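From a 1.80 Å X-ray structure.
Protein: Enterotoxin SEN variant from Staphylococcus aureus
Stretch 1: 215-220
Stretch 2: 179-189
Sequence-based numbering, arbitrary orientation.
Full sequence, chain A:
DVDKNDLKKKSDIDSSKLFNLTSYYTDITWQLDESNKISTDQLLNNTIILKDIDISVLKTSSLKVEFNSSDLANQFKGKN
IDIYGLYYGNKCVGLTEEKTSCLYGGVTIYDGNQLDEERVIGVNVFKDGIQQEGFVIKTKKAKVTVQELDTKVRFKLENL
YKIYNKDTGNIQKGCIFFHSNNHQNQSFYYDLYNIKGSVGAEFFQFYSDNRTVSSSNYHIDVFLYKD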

# COMPACT_ATOMS: atom_id res chain seq x y z
N SER A 215 10.20 -11.29 0.59
CA SER A 215 9.09 -11.83 1.43
C SER A 215 9.60 -12.92 2.40
O SER A 215 9.00 -13.10 3.44
CB SER A 215 7.94 -12.34 0.61
OG SER A 215 8.34 -13.41 -0.22
N SER A 216 10.72 -13.57 2.08
CA SER A 216 11.27 -14.62 2.98
C SER A 216 11.90 -13.99 4.22
O SER A 216 12.08 -14.67 5.22
CB SER A 216 12.23 -15.58 2.31
OG SER A 216 13.50 -14.98 2.09
N ASN A 217 12.23 -12.69 4.18
CA ASN A 217 13.16 -12.12 5.17
C ASN A 217 12.53 -11.03 6.05
O ASN A 217 13.28 -10.35 6.70
CB ASN A 217 14.45 -11.57 4.53
CG ASN A 217 15.53 -11.24 5.55
OD1 ASN A 217 15.71 -11.95 6.54
ND2 ASN A 217 16.28 -10.18 5.28
N TYR A 218 11.20 -10.89 6.09
CA TYR A 218 10.61 -9.80 6.82
C TYR A 218 9.49 -10.33 7.72
O TYR A 218 8.79 -11.30 7.41
CB TYR A 218 10.14 -8.68 5.88
CG TYR A 218 11.24 -7.70 5.60
CD1 TYR A 218 12.22 -7.97 4.66
CD2 TYR A 218 11.36 -6.54 6.35
CE1 TYR A 218 13.32 -7.14 4.50
CE2 TYR A 218 12.44 -5.69 6.20
CZ TYR A 218 13.42 -5.98 5.27
OH TYR A 218 14.46 -5.11 5.07
N HIS A 219 9.33 -9.65 8.84
CA HIS A 219 8.16 -9.84 9.71
C HIS A 219 7.76 -8.45 10.19
O HIS A 219 8.52 -7.48 10.01
CB HIS A 219 8.42 -10.81 10.87
CG HIS A 219 9.45 -10.34 11.83
ND1 HIS A 219 10.80 -10.59 11.63
CD2 HIS A 219 9.37 -9.63 12.98
CE1 HIS A 219 11.51 -10.05 12.60
NE2 HIS A 219 10.64 -9.50 13.48
N ILE A 220 6.55 -8.35 10.71
CA ILE A 220 5.97 -7.02 10.99
C ILE A 220 5.56 -6.96 12.45
O ILE A 220 5.04 -7.93 12.98
CB ILE A 220 4.79 -6.80 10.05
CG1 ILE A 220 5.29 -6.85 8.60
CG2 ILE A 220 4.08 -5.48 10.34
CD1 ILE A 220 4.17 -6.90 7.59
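Stretch 2 (179-189) HSNNHQNQSFY

How does stretch 2 run along stretch 1? It lies antiparallel as the end of a strand, H179 opposite H219 and S180 opposite Y218, with CA atoms 5.5 and 4.6 Å apart. From S180 to H183 the chain folds into a type I beta turn, then runs through loop until a second strand begins at F188.

Which backbone bonds hold the strands in register? H179 and H219 form the hydrogen-bonded pair: H179 N donates to H219 O at 2.9 Å, and H219 N returns a bond to H179 O at 3.0 Å, both nearly straight. Two residues further along, N181 N donates to N217 O at 2.8 Å. Y218 and S180 form the non-hydrogen-bonded pair between these links, which brings Y218 CA within 3.3 Å of H179 O and S180 CA within 3.2 Å of N217 O, as CA-H...O contacts.

What do the polar side chains add? H219 ND1 donates to N181 OD1 at 2.6 Å in an almost linear bond. N217 grips N182 twice: its OD1 accepts from N182 N at 3.0 Å, and its ND2 donates to N182 OD1 at 3.1 Å. That same N182 OD1 accepts from Q184 N at 3.0 Å, a bond within stretch 2 to the residue just after the turn. A water accepts from N181 ND2 at 3.1 Å and donates to Y218 O at 2.5 Å, bridging the stretches.

How do the rings pack? On the face carrying H179 and H219, H179 CB sits over the H219 ring, 3.8 Å from its centroid; the two imidazoles are near parallel but slid apart, so they barely overlap. On the face carrying Y218 and S180, S180 CA lies 4.2 Å from the Y218 ring centroid, close to the ring normal. Y218 CE2 also reaches F188 CE1 at 4.2 Å, an apolar contact with the second strand.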

# COMPACT_ATOMS: atom_id res chain seq x y z
N HIS A 179 10.65 -5.48 10.00
CA HIS A 179 11.94 -5.97 10.58
C HIS A 179 12.51 -7.09 9.72
O HIS A 179 11.77 -8.01 9.38
CB HIS A 179 11.72 -6.57 11.98
CG HIS A 179 11.57 -5.52 13.03
ND1 HIS A 179 10.34 -5.22 13.58
CD2 HIS A 179 12.47 -4.68 13.59
CE1 HIS A 179 10.50 -4.24 14.47
NE2 HIS A 179 11.79 -3.87 14.47
N SER A 180 13.81 -7.04 9.43
CA SER A 180 14.47 -8.15 8.74
C SER A 180 14.67 -9.32 9.73
O SER A 180 15.21 -9.15 10.82
CB SER A 180 15.77 -7.70 8.08
OG SER A 180 16.70 -7.29 9.05
N ASN A 181 14.25 -10.52 9.31
CA ASN A 181 14.43 -11.75 10.05
C ASN A 181 15.91 -12.02 10.33
O ASN A 181 16.24 -12.47 11.41
CB ASN A 181 13.88 -12.97 9.30
CG ASN A 181 12.38 -12.88 9.10
OD1 ASN A 181 11.76 -11.98 9.63
ND2 ASN A 181 11.82 -13.81 8.34
N ASN A 182 16.77 -11.75 9.36
CA ASN A 182 18.21 -12.11 9.48
C ASN A 182 19.03 -10.96 10.09
O ASN A 182 20.26 -11.07 10.15
CB ASN A 182 18.79 -12.54 8.13
CG ASN A 182 18.78 -11.44 7.09
OD1 ASN A 182 18.51 -10.27 7.38
ND2 ASN A 182 19.10 -11.80 5.85
N HIS A 183 18.37 -9.84 10.43
CA HIS A 183 18.99 -8.64 11.09
C HIS A 183 19.96 -7.89 10.19
O HIS A 183 20.71 -7.03 10.71
CB HIS A 183 19.73 -8.99 12.40
CG HIS A 183 18.90 -9.83 13.29
ND1 HIS A 183 17.78 -9.32 13.93
CD2 HIS A 183 18.97 -11.14 13.60
CE1 HIS A 183 17.19 -10.29 14.62
NE2 HIS A 183 17.90 -11.42 14.43
N GLN A 184 19.97 -8.15 8.88
CA GLN A 184 20.99 -7.58 8.04
C GLN A 184 20.57 -6.23 7.45
O GLN A 184 21.41 -5.49 6.94
CB GLN A 184 21.34 -8.56 6.94
CG GLN A 184 22.01 -9.82 7.46
CD GLN A 184 22.43 -10.68 6.31
OE1 GLN A 184 22.45 -10.21 5.17
NE2 GLN A 184 22.71 -11.95 6.57
N ASN A 185 19.27 -5.92 7.52
CA ASN A 185 18.74 -4.63 7.01
C ASN A 185 18.16 -3.84 8.18
O ASN A 185 17.59 -4.42 9.09
CB ASN A 185 17.70 -4.85 5.90
CG ASN A 185 18.13 -5.93 4.94
OD1 ASN A 185 19.31 -6.29 4.90
ND2 ASN A 185 17.21 -6.48 4.17
N GLN A 186 18.35 -2.51 8.14
CA GLN A 186 17.84 -1.61 9.15
C GLN A 186 16.31 -1.69 9.06
O GLN A 186 15.74 -1.67 8.00
CB GLN A 186 18.48 -0.23 8.95
CG GLN A 186 17.67 0.96 9.46
CD GLN A 186 17.76 1.21 10.94
OE1 GLN A 186 17.94 0.30 11.75
NE2 GLN A 186 17.61 2.47 11.33
N SER A 187 15.67 -1.85 10.21
CA SER A 187 14.22 -1.89 10.24
C SER A 187 13.70 -0.47 9.95
O SER A 187 14.44 0.51 10.04
CB SER A 187 13.79 -2.39 11.56
OG SER A 187 14.06 -1.42 12.55
N PHE A 188 12.43 -0.36 9.57
CA PHE A 188 11.82 0.94 9.33
C PHE A 188 10.34 0.85 9.67
O PHE A 188 9.79 -0.26 9.76
CB PHE A 188 12.00 1.38 7.88
CG PHE A 188 11.44 0.41 6.86
CD1 PHE A 188 12.16 -0.71 6.48
CD2 PHE A 188 10.18 0.60 6.31
CE1 PHE A 188 11.66 -1.60 5.55
CE2 PHE A 188 9.68 -0.29 5.37
CZ PHE A 188 10.42 -1.37 4.98
N TYR A 189 9.72 2.01 9.87
CA TYR A 189 8.36 2.04 10.26
C TYR A 189 7.61 3.13 9.50
O TYR A 189 8.21 4.03 8.93
CB TYR A 189 8.26 2.22 11.78
CG TYR A 189 8.47 3.62 12.31
CD1 TYR A 189 9.73 4.04 12.73
CD2 TYR A 189 7.41 4.50 12.43
CE1 TYR A 189 9.92 5.32 13.25
CE2 TYR A 189 7.59 5.78 12.94
CZ TYR A 189 8.84 6.18 13.38
OH TYR A 189 9.00 7.43 13.91
O HOH W 1 8.85 -13.80 7.62